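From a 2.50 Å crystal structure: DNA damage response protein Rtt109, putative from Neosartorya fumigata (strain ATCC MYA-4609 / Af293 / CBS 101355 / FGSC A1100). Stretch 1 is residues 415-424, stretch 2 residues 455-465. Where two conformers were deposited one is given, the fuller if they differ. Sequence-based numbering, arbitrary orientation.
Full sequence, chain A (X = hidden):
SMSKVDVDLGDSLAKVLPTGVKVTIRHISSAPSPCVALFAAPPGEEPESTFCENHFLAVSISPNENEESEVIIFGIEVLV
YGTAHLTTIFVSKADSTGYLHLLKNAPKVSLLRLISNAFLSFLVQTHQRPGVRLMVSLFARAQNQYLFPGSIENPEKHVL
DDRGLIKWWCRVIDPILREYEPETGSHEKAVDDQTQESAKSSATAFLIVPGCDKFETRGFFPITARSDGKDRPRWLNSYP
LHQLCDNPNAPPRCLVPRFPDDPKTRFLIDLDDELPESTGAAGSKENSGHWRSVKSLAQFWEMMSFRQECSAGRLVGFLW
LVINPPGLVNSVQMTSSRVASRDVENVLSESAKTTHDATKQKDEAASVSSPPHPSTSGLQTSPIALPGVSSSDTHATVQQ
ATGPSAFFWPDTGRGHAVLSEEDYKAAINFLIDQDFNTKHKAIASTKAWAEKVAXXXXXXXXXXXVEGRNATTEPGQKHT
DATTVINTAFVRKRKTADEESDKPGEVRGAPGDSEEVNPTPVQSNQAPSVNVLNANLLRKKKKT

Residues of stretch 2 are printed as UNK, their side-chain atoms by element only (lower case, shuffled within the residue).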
# COMPACT_ATOMS: atom_id res chain seq x y z
N GLY A 415 -14.19 -5.13 -7.29
CA GLY A 415 -14.13 -6.51 -6.87
C GLY A 415 -15.26 -7.37 -7.40
O GLY A 415 -16.13 -6.90 -8.13
N HIS A 416 -15.23 -8.65 -7.04
CA HIS A 416 -16.35 -9.54 -7.24
C HIS A 416 -17.63 -8.96 -6.65
O HIS A 416 -18.72 -9.19 -7.17
CB HIS A 416 -16.05 -10.90 -6.62
CG HIS A 416 -14.84 -11.57 -7.20
ND1 HIS A 416 -13.67 -11.73 -6.49
CD2 HIS A 416 -14.62 -12.09 -8.43
CE1 HIS A 416 -12.78 -12.33 -7.26
NE2 HIS A 416 -13.33 -12.56 -8.44
N ALA A 417 -17.48 -8.20 -5.57
CA ALA A 417 -18.61 -7.52 -4.94
C ALA A 417 -18.25 -6.09 -4.60
O ALA A 417 -17.26 -5.82 -3.92
CB ALA A 417 -19.04 -8.27 -3.69
N VAL A 418 -19.06 -5.16 -5.08
CA VAL A 418 -18.94 -3.77 -4.67
C VAL A 418 -19.94 -3.50 -3.55
O VAL A 418 -21.14 -3.53 -3.77
CB VAL A 418 -19.20 -2.82 -5.84
CG1 VAL A 418 -19.10 -1.38 -5.38
CG2 VAL A 418 -18.21 -3.11 -6.98
N LEU A 419 -19.42 -3.27 -2.35
CA LEU A 419 -20.27 -3.05 -1.19
C LEU A 419 -20.36 -1.58 -0.84
O LEU A 419 -19.47 -0.79 -1.17
CB LEU A 419 -19.75 -3.83 0.01
CG LEU A 419 -19.59 -5.32 -0.25
CD1 LEU A 419 -18.99 -6.01 0.97
CD2 LEU A 419 -20.94 -5.92 -0.63
N SER A 420 -21.44 -1.21 -0.17
CA SER A 420 -21.55 0.11 0.43
C SER A 420 -20.45 0.25 1.48
O SER A 420 -19.92 -0.75 1.98
CB SER A 420 -22.92 0.31 1.07
OG SER A 420 -23.08 -0.53 2.21
N GLU A 421 -20.10 1.49 1.80
CA GLU A 421 -19.14 1.75 2.86
C GLU A 421 -19.49 0.98 4.14
O GLU A 421 -18.62 0.39 4.78
CB GLU A 421 -19.07 3.24 3.15
CG GLU A 421 -18.14 3.61 4.28
CD GLU A 421 -17.67 5.05 4.18
OE1 GLU A 421 -17.62 5.57 3.04
OE2 GLU A 421 -17.36 5.65 5.23
N GLU A 422 -20.77 0.98 4.47
CA GLU A 422 -21.28 0.30 5.66
C GLU A 422 -21.10 -1.22 5.58
O GLU A 422 -20.62 -1.85 6.53
CB GLU A 422 -22.76 0.65 5.86
CG GLU A 422 -23.43 -0.07 7.02
CD GLU A 422 -24.94 0.14 7.05
OE1 GLU A 422 -25.48 0.42 8.14
OE2 GLU A 422 -25.58 -0.00 5.99
N ASP A 423 -21.47 -1.81 4.44
CA ASP A 423 -21.37 -3.26 4.27
C ASP A 423 -19.93 -3.76 4.19
O ASP A 423 -19.63 -4.87 4.65
CB ASP A 423 -22.13 -3.69 3.01
CG ASP A 423 -23.63 -3.56 3.17
OD1 ASP A 423 -24.08 -3.42 4.32
OD2 ASP A 423 -24.35 -3.61 2.15
N TYR A 424 -19.06 -2.96 3.59
CA TYR A 424 -17.64 -3.30 3.51
C TYR A 424 -17.05 -3.40 4.92
O TYR A 424 -16.40 -4.40 5.26
CB TYR A 424 -16.88 -2.27 2.67
CG TYR A 424 -15.40 -2.54 2.57
CD1 TYR A 424 -14.87 -3.31 1.53
CD2 TYR A 424 -14.52 -2.04 3.53
CE1 TYR A 424 -13.51 -3.56 1.45
CE2 TYR A 424 -13.16 -2.30 3.46
CZ TYR A 424 -12.66 -3.05 2.42
OH TYR A 424 -11.31 -3.30 2.35
N UNK A 455 -24.04 -12.77 1.37
CA UNK A 455 -25.27 -12.15 1.83
C UNK A 455 -25.25 -10.64 1.63
O UNK A 455 -26.23 -10.05 1.17
c UNK A 455 -25.51 -12.48 3.30
o UNK A 455 -25.51 -13.88 3.52
N UNK A 456 -24.13 -10.02 1.99
CA UNK A 456 -24.00 -8.57 1.86
C UNK A 456 -24.00 -8.16 0.39
O UNK A 456 -24.49 -7.08 0.03
c UNK A 456 -23.46 -7.24 4.77
c UNK A 456 -21.14 -8.12 4.46
c UNK A 456 -22.73 -8.07 2.54
c UNK A 456 -22.60 -8.26 4.05
N UNK A 457 -23.44 -9.03 -0.45
CA UNK A 457 -23.29 -8.76 -1.87
C UNK A 457 -24.57 -9.01 -2.65
O UNK A 457 -24.68 -8.61 -3.82
c UNK A 457 -22.17 -9.62 -2.44
N UNK A 458 -25.51 -9.69 -2.02
CA UNK A 458 -26.67 -10.24 -2.71
C UNK A 458 -26.23 -11.09 -3.89
O UNK A 458 -26.65 -10.86 -5.03
o UNK A 458 -29.00 -7.45 -2.23
o UNK A 458 -28.53 -9.20 -0.97
c UNK A 458 -27.62 -9.13 -3.18
c UNK A 458 -28.44 -8.55 -2.04
N UNK A 459 -25.35 -12.05 -3.60
CA UNK A 459 -25.01 -13.14 -4.52
C UNK A 459 -25.12 -14.45 -3.74
O UNK A 459 -25.20 -14.44 -2.51
c UNK A 459 -21.94 -11.37 -6.22
o UNK A 459 -21.12 -12.28 -6.37
c UNK A 459 -23.60 -12.96 -5.10
n UNK A 459 -21.60 -10.08 -6.29
c UNK A 459 -23.41 -11.67 -5.91
N UNK A 460 -25.17 -15.58 -4.44
CA UNK A 460 -25.25 -16.88 -3.78
C UNK A 460 -23.87 -17.33 -3.34
O UNK A 460 -23.72 -18.07 -2.37
c UNK A 460 -27.78 -16.83 -5.87
c UNK A 460 -25.85 -17.94 -4.70
c UNK A 460 -27.35 -17.98 -4.97
c UNK A 460 -27.71 -19.31 -5.59
N UNK A 461 -22.87 -16.90 -4.10
CA UNK A 461 -21.50 -17.32 -3.89
C UNK A 461 -20.63 -16.25 -4.51
O UNK A 461 -20.86 -15.85 -5.65
c UNK A 461 -17.88 -20.22 -4.10
c UNK A 461 -18.76 -19.37 -4.81
n UNK A 461 -18.57 -20.75 -3.05
c UNK A 461 -18.29 -18.70 -5.94
c UNK A 461 -20.02 -19.41 -4.13
c UNK A 461 -16.55 -20.41 -4.49
c UNK A 461 -16.97 -18.89 -6.32
c UNK A 461 -21.27 -18.69 -4.52
c UNK A 461 -16.12 -19.74 -5.60
c UNK A 461 -19.86 -20.27 -3.08
N UNK A 462 -19.66 -15.75 -3.76
CA UNK A 462 -18.79 -14.68 -4.22
C UNK A 462 -17.38 -15.20 -4.50
O UNK A 462 -16.84 -16.00 -3.74
c UNK A 462 -17.66 -12.51 -3.57
c UNK A 462 -20.09 -12.87 -3.06
c UNK A 462 -18.73 -13.54 -3.19
N UNK A 463 -16.81 -14.76 -5.61
CA UNK A 463 -15.41 -15.04 -5.90
C UNK A 463 -15.20 -15.93 -7.10
O UNK A 463 -16.07 -16.07 -7.96
N UNK A 464 -14.02 -16.53 -7.17
CA UNK A 464 -13.73 -17.49 -8.22
C UNK A 464 -12.54 -18.33 -7.82
O UNK A 464 -11.76 -17.96 -6.94
c UNK A 464 -13.46 -16.80 -9.56
c UNK A 464 -12.26 -15.89 -9.58
c UNK A 464 -12.15 -15.10 -10.88
o UNK A 464 -12.60 -13.97 -10.96
n UNK A 464 -11.55 -15.71 -11.89
N UNK A 465 -12.40 -19.46 -8.49
CA UNK A 465 -11.29 -20.35 -8.23
C UNK A 465 -10.23 -20.14 -9.29
O UNK A 465 -10.54 -19.89 -10.46
n UNK A 465 -13.94 -23.91 -5.97
c UNK A 465 -12.82 -22.05 -7.16
c UNK A 465 -11.76 -21.80 -8.19
n UNK A 465 -13.57 -22.76 -4.01
c UNK A 465 -12.71 -23.47 -6.62
c UNK A 465 -14.32 -23.58 -4.74
n UNK A 465 -15.45 -24.05 -4.25

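Position 455 carries one carbon and then one oxygen, and nothing of stretch 1 lies within its reach; this is a hydroxymethyl group, Ser455. Position 456 has four carbons forked at the second, and its CA-to-CB bond points toward stretch 1; one branch end lies 3.6 Å from Asp423 O, and the CB lies 4.2 Å from Leu419 CD2. This is Leu456. Position 457 has a lone carbon, 3.6 Å from Ala417 CB, so it is Ala457; with one methyl on each side, the backbones come as near as 5.7 Å between Ala417 CA and Ala457 CA.

At 458 two carbons end in two oxygens, a carboxylate that touches nothing on stretch 1: Asp458. Its positive phi closes the preceding helix in a Schellman motif and turns the chain. Position 459 has three carbons, the third bearing one oxygen and one nitrogen. That nitrogen sits 3.1 Å from His416 O, and an amide end fits: Gln459, whose NE2 donates almost straight to the carbonyl, at 172°.

Position 460, four carbons forked at the second, is Leu460, and position 461, one carbon leading to fused five- and six-membered rings with a single nitrogen, is Trp461; both stay clear of stretch 1. Position 462 has one carbon carrying two more, one of which lies 3.8 Å from His416 CB: Val462.

Position 463 has no side-chain atoms and is Gly463. Its phi/psi of 114/-161 would jam a CB against the preceding carbonyl oxygen, so the backbone itself calls for glycine. The bare CA lies 3.8 Å from the centroid of the His416 ring, over its face, in a CH-pi contact. At 464 three carbons end in one oxygen and one nitrogen, and the oxygen is 3.0 Å from His416 NE2: Gln464, accepting through OE1. Position 465, three carbons, a nitrogen, then a carbon with two more nitrogens, is Arg465, beyond reach of stretch 1.

His416 is the polar anchor: its carbonyl takes the Gln459 amide, its ring face meets Gly463, and its NE2 donates to Gln464, while ND1 is satisfied elsewhere in the structure. Beside it, Ala417 and Leu419 form a small apolar seam with Leu456 and Ala457. On stretch 1, Ser420 OG accepts from Asp423 N at 3.0 Å, capping the helix whose first turn presents Asp423 to Leu456. Together they bury 429 Å², summed over both sides.

Stretch 2, residues 455-465: SLADQLWVGQR
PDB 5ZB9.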